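Chitinase (Paenibacillus sp. FPU-7, PDB 5GZT) probably hydrolyses the beta-1,4 linkages of chitin and chitodextrins at random internal positions, as an endo-acting chitinase with two family 18 glycoside hydrolase domains. Local coordinates at residues Val21-Lys26 / Val40-Thr45; Val34-Ser39 / Ala65-Ser70. One frame throughout, in Å; residues are numbered along the deposited sequence.

Contact 1 of 2, residues Val21-Lys26 / Val40-Thr45; sequences VRIVAK and VKLEET. With NA (sodium ion), chain C; FMT (formic acid), chain K.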
loop_
_atom_site.group_PDB
_atom_site.type_symbol
_atom_site.label_atom_id
_atom_site.label_comp_id
_atom_site.label_asym_id
_atom_site.label_seq_id
_atom_site.Cartn_x
_atom_site.Cartn_y
_atom_site.Cartn_z
ATOM N N VAL B 21 -64.909 -4.226 41.742
ATOM C CA VAL B 21 -65.501 -3.914 40.470
ATOM C C VAL B 21 -64.550 -4.352 39.384
ATOM O O VAL B 21 -63.352 -4.010 39.434
ATOM C CB VAL B 21 -65.667 -2.380 40.243
ATOM C CG1 VAL B 21 -66.202 -2.095 38.838
ATOM C CG2 VAL B 21 -66.582 -1.791 41.288
ATOM N N ARG B 22 -65.076 -5.034 38.367
ATOM C CA ARG B 22 -64.319 -5.238 37.129
ATOM C C ARG B 22 -64.601 -4.065 36.175
ATOM O O ARG B 22 -65.749 -3.699 35.972
ATOM C CB ARG B 22 -64.647 -6.603 36.525
ATOM C CG ARG B 22 -63.863 -6.987 35.291
ATOM C CD ARG B 22 -64.137 -8.445 34.938
ATOM N NE ARG B 22 -65.489 -8.568 34.358
ATOM C CZ ARG B 22 -65.779 -8.560 33.053
ATOM N NH1 ARG B 22 -64.821 -8.466 32.119
ATOM N NH2 ARG B 22 -67.042 -8.649 32.674
ATOM N N ILE B 23 -63.552 -3.441 35.640
ATOM C CA ILE B 23 -63.687 -2.351 34.697
ATOM C C ILE B 23 -63.021 -2.779 33.431
ATOM O O ILE B 23 -61.861 -3.134 33.449
ATOM C CB ILE B 23 -63.059 -1.017 35.205
ATOM C CG1 ILE B 23 -63.711 -0.604 36.521
ATOM C CG2 ILE B 23 -63.209 0.091 34.154
ATOM C CD1 ILE B 23 -63.139 0.651 37.173
ATOM N N VAL B 24 -63.755 -2.720 32.319
ATOM C CA VAL B 24 -63.258 -3.209 31.085
ATOM C C VAL B 24 -63.185 -2.067 30.094
ATOM O O VAL B 24 -63.976 -1.142 30.175
ATOM C CB VAL B 24 -64.138 -4.359 30.532
ATOM C CG1 VAL B 24 -63.400 -5.070 29.409
ATOM C CG2 VAL B 24 -64.473 -5.341 31.628
ATOM N N ALA B 25 -62.221 -2.148 29.179
ATOM C CA ALA B 25 -62.039 -1.195 28.132
ATOM C C ALA B 25 -62.008 -1.966 26.809
ATOM O O ALA B 25 -61.095 -2.852 26.601
ATOM C CB ALA B 25 -60.723 -0.440 28.344
ATOM N N LYS B 26 -62.979 -1.619 25.923
ATOM C CA LYS B 26 -63.210 -2.331 24.658
ATOM C C LYS B 26 -63.056 -1.472 23.385
ATOM O O LYS B 26 -63.527 -0.341 23.297
ATOM C CB LYS B 26 -64.582 -3.024 24.688
ATOM C CG LYS B 26 -64.615 -4.362 23.950
ATOM C CD LYS B 26 -66.011 -4.741 23.459
ATOM C CE LYS B 26 -66.404 -3.964 22.198
ATOM N NZ LYS B 26 -67.714 -4.402 21.634
ATOM N N VAL B 40 -60.672 -3.756 42.794
ATOM C CA VAL B 40 -60.855 -3.486 41.377
ATOM C C VAL B 40 -60.149 -4.521 40.457
ATOM O O VAL B 40 -59.170 -5.151 40.848
ATOM C CB VAL B 40 -60.375 -2.064 41.035
ATOM C CG1 VAL B 40 -58.827 -1.983 41.060
ATOM C CG2 VAL B 40 -60.916 -1.597 39.690
ATOM N N LYS B 41 -60.643 -4.658 39.228
ATOM C CA LYS B 41 -59.940 -5.394 38.197
ATOM C C LYS B 41 -60.036 -4.634 36.891
ATOM O O LYS B 41 -61.128 -4.459 36.366
ATOM C CB LYS B 41 -60.492 -6.819 38.108
ATOM C CG LYS B 41 -59.982 -7.672 36.951
ATOM C CD LYS B 41 -60.252 -9.141 37.278
ATOM C CE LYS B 41 -60.183 -10.056 36.081
ATOM N NZ LYS B 41 -59.052 -9.781 35.165
ATOM N N LEU B 42 -58.907 -4.135 36.383
ATOM C CA LEU B 42 -58.879 -3.471 35.087
ATOM C C LEU B 42 -58.604 -4.560 34.106
ATOM O O LEU B 42 -57.745 -5.454 34.350
ATOM C CB LEU B 42 -57.803 -2.388 34.982
ATOM C CG LEU B 42 -57.816 -1.339 36.107
ATOM C CD1 LEU B 42 -56.924 -0.141 35.784
ATOM C CD2 LEU B 42 -59.206 -0.834 36.480
ATOM N N GLU B 43 -59.367 -4.500 33.014
ATOM C CA GLU B 43 -59.253 -5.428 31.909
ATOM C C GLU B 43 -59.365 -4.707 30.572
ATOM O O GLU B 43 -60.195 -3.825 30.398
ATOM C CB GLU B 43 -60.379 -6.422 32.071
ATOM C CG GLU B 43 -60.326 -7.624 31.170
ATOM C CD GLU B 43 -60.996 -8.838 31.818
ATOM O OE1 GLU B 43 -61.930 -8.667 32.667
ATOM O OE2 GLU B 43 -60.554 -9.961 31.444
ATOM N N GLU B 44 -58.521 -5.085 29.629
ATOM C CA GLU B 44 -58.567 -4.543 28.318
ATOM C C GLU B 44 -58.887 -5.707 27.381
ATOM O O GLU B 44 -58.044 -6.599 27.181
ATOM C CB GLU B 44 -57.235 -3.905 27.925
ATOM C CG GLU B 44 -56.852 -2.627 28.711
ATOM C CD GLU B 44 -55.619 -1.929 28.095
ATOM O OE1 GLU B 44 -54.713 -2.637 27.546
ATOM O OE2 GLU B 44 -55.561 -0.664 28.113
ATOM N N THR B 45 -60.089 -5.675 26.789
ATOM C CA THR B 45 -60.512 -6.719 25.818
ATOM C C THR B 45 -60.891 -6.186 24.417
ATOM O O THR B 45 -61.663 -5.206 24.295
ATOM C CB THR B 45 -61.702 -7.540 26.325
ATOM O OG1 THR B 45 -61.653 -7.663 27.745
ATOM C CG2 THR B 45 -61.691 -8.951 25.678
HETATM NA NA NA C . -53.416 0.379 27.538
HETATM C C FMT K . -57.648 -12.408 33.451
HETATM O O1 FMT K . -57.969 -12.047 34.596
HETATM O O2 FMT K . -56.806 -11.700 32.663
#
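E43 meets R22 from the neighbouring parallel strand: carboxylate OE1 takes NH1 of the guanidinium in a salt bridge of 2.9 Å that is nearly straight, 166° at the hydrogen. The acid lies at the guanidinium edge, in its plane, yet the nitrogen comes from above the carboxylate, the two planes standing 89° apart. OE1 also sits 3.2 Å from CD of R22, and NZ of K41, which is bonded to a formic acid molecule, makes a long salt bridge to it. NE and NH2 of R22 turn instead to the backbone of another protein chain. An alanine here would probably deprive E43 of its short salt bridge, the long one to K41 remaining, and cost the other chain those side-chain bonds.

I23 points to the opposite face, beside V21, A25 and the sodium ligand E44. Its CG1 is anti to the carbonyl carbon (chi1 -58°), and CD1 at its end reaches CG2 of V40 at 4.0 Å. Its N bonds to K41 O at 2.7 Å, and its O receives E43 N at 2.9 Å. Farther on, T45 N bonds to A25 O, while T45 OG1 lies 3.5 Å from V24 CG1. Five parallel pairs in step, V21-V40 to A25-E44, with R22, K41 and E43 on one face and V21, I23, V40 and L42 on the other, are what adjacent turns of a parallel beta-helix give.

Contact 2 of 2, residues Val34-Ser39 / Ala65-Ser70; sequences VIIAGS and AKVTLS. With FMT (formic acid), chain K.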
loop_
_atom_site.group_PDB
_atom_site.type_symbol
_atom_site.label_atom_id
_atom_site.label_comp_id
_atom_site.label_asym_id
_atom_site.label_seq_id
_atom_site.Cartn_x
_atom_site.Cartn_y
_atom_site.Cartn_z
ATOM N N VAL B 34 -56.034 5.885 36.282
ATOM C CA VAL B 34 -56.842 5.195 37.299
ATOM C C VAL B 34 -56.217 5.273 38.707
ATOM O O VAL B 34 -55.107 4.764 38.939
ATOM C CB VAL B 34 -57.022 3.691 36.927
ATOM C CG1 VAL B 34 -58.016 3.021 37.867
ATOM C CG2 VAL B 34 -57.386 3.512 35.454
ATOM N N ILE B 35 -56.930 5.836 39.671
ATOM C CA ILE B 35 -56.435 5.994 41.019
ATOM C C ILE B 35 -57.216 5.024 41.825
ATOM O O ILE B 35 -58.448 5.138 41.896
ATOM C CB ILE B 35 -56.709 7.435 41.615
ATOM C CG1 ILE B 35 -55.848 8.499 40.950
ATOM C CG2 ILE B 35 -56.448 7.467 43.110
ATOM C CD1 ILE B 35 -56.421 8.967 39.643
ATOM N N ILE B 36 -56.514 4.126 42.500
ATOM C CA ILE B 36 -57.120 3.011 43.206
ATOM C C ILE B 36 -57.092 3.203 44.704
ATOM O O ILE B 36 -56.014 3.209 45.351
ATOM C CB ILE B 36 -56.488 1.644 42.797
ATOM C CG1 ILE B 36 -56.618 1.476 41.279
ATOM C CG2 ILE B 36 -57.153 0.520 43.549
ATOM C CD1 ILE B 36 -56.164 0.148 40.729
ATOM N N ALA B 37 -58.307 3.323 45.256
ATOM C CA ALA B 37 -58.547 3.360 46.693
ATOM C C ALA B 37 -59.537 2.265 47.063
ATOM O O ALA B 37 -60.166 2.323 48.126
ATOM C CB ALA B 37 -59.093 4.730 47.109
ATOM N N GLY B 38 -59.696 1.282 46.184
ATOM C CA GLY B 38 -60.428 0.097 46.554
ATOM C C GLY B 38 -60.163 -1.079 45.648
ATOM O O GLY B 38 -59.241 -1.068 44.845
ATOM N N SER B 39 -61.006 -2.091 45.816
ATOM C CA SER B 39 -60.908 -3.341 45.132
ATOM C C SER B 39 -61.438 -3.200 43.726
ATOM O O SER B 39 -62.492 -2.567 43.484
ATOM C CB SER B 39 -61.636 -4.414 45.910
ATOM O OG SER B 39 -61.000 -4.547 47.170
ATOM N N ALA B 65 -57.351 -5.219 50.250
ATOM C CA ALA B 65 -58.076 -4.902 49.019
ATOM C C ALA B 65 -57.530 -5.790 47.845
ATOM O O ALA B 65 -56.347 -6.091 47.820
ATOM C CB ALA B 65 -57.924 -3.430 48.664
ATOM N N LYS B 66 -58.387 -6.197 46.894
ATOM C CA LYS B 66 -57.979 -7.010 45.778
ATOM C C LYS B 66 -57.823 -6.123 44.575
ATOM O O LYS B 66 -58.790 -5.485 44.126
ATOM C CB LYS B 66 -58.974 -8.120 45.483
ATOM C CG LYS B 66 -58.473 -9.486 45.929
ATOM C CD LYS B 66 -59.461 -10.601 45.602
ATOM C CE LYS B 66 -59.560 -10.900 44.109
ATOM N NZ LYS B 66 -58.249 -11.274 43.496
ATOM N N VAL B 67 -56.621 -6.109 44.010
ATOM C CA VAL B 67 -56.355 -5.189 42.912
ATOM C C VAL B 67 -55.726 -6.005 41.831
ATOM O O VAL B 67 -54.644 -6.567 42.037
ATOM C CB VAL B 67 -55.392 -4.043 43.367
ATOM C CG1 VAL B 67 -55.031 -3.150 42.177
ATOM C CG2 VAL B 67 -56.042 -3.229 44.503
ATOM N N THR B 68 -56.380 -6.101 40.684
ATOM C CA THR B 68 -55.756 -6.836 39.589
ATOM C C THR B 68 -55.860 -6.175 38.253
ATOM O O THR B 68 -56.832 -5.529 37.971
ATOM C CB THR B 68 -56.027 -8.383 39.601
ATOM O OG1 THR B 68 -56.247 -8.931 38.299
ATOM C CG2 THR B 68 -57.020 -8.797 40.524
ATOM N N LEU B 69 -54.814 -6.366 37.442
ATOM C CA LEU B 69 -54.603 -5.684 36.172
ATOM C C LEU B 69 -54.405 -6.704 35.072
ATOM O O LEU B 69 -53.617 -7.671 35.224
ATOM C CB LEU B 69 -53.322 -4.783 36.227
ATOM C CG LEU B 69 -53.426 -3.346 36.800
ATOM C CD1 LEU B 69 -54.342 -3.210 37.994
ATOM C CD2 LEU B 69 -52.049 -2.733 37.118
ATOM N N SER B 70 -55.076 -6.436 33.952
ATOM C CA SER B 70 -54.898 -7.154 32.682
ATOM C C SER B 70 -54.965 -6.144 31.613
ATOM O O SER B 70 -55.953 -5.453 31.527
ATOM C CB SER B 70 -56.003 -8.208 32.437
ATOM O OG SER B 70 -55.968 -9.127 33.516
HETATM C C FMT K . -57.648 -12.408 33.451
HETATM O O1 FMT K . -57.969 -12.047 34.596
HETATM O O2 FMT K . -56.806 -11.700 32.663
#
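I36 and V67 meet across the interior of a parallel beta-helix, near a corner of the coil where S39 and K66 also meet. Strand 34-36 belongs to one parallel sheet of the helix and strand 67-70 to the other, so this is packing between two walls and not pairing of neighbours within one wall. I36 directs its side chain toward segment 65-70. The outer part of that chain is extended, with CD1 anti to CA (chi2 -175°), and CD1 lies 3.8 Å from CG1 of V67. The second methyl of each residue makes a second contact, CG2 of I36 to CG2 of V67 at 4.0 Å, and the two side chains pass obliquely. V67 also touches L86 and V40, which lie on the strands flanking its own.

At the corner, G38 carries the chain from strand 34-36 towards the next strand, and its O sits 3.9 Å from CG2 of V67. The polar join comes one residue later. S39 OG is anti to the carbonyl carbon, beside its own backbone N (chi1 -62°), and there it accepts the N-H of K66 at 3.1 Å. A65 packs against the same hydroxyl, with its CB 3.6 Å from OG. S39 is buried, while K66 leads its amine away from the contact. At the far end of segment 65-70, S70 OG donates to O2 of a formic acid molecule, probably from the crystallisation liquor, at 2.8 Å. The last close approach at the corner is a CA-H...O contact, S39 CA to K66 O at 3.2 Å.

The centres of contacts 1 and 2 lie 10 Å apart, and their segments alternate along the chain: 21-26, 34-39, 40-45, then 65-70. Contact 1 joins neighbours within one parallel sheet; contact 2 reaches from the other sheet across to that same one, where strands 40-47 and 67-70 are adjacent. They meet directly: V40 N and K66 O, 2.9 Å apart, probably form a hydrogen bond, and L42 CD1 packs 3.7 Å from V34 CG2. A single formic acid molecule touches both, through K41 and S70. Together they describe successive turns of the N-terminal beta-helix; the centres of the two contacts lie about 75 and 76 Å from the centre of the elongated chain.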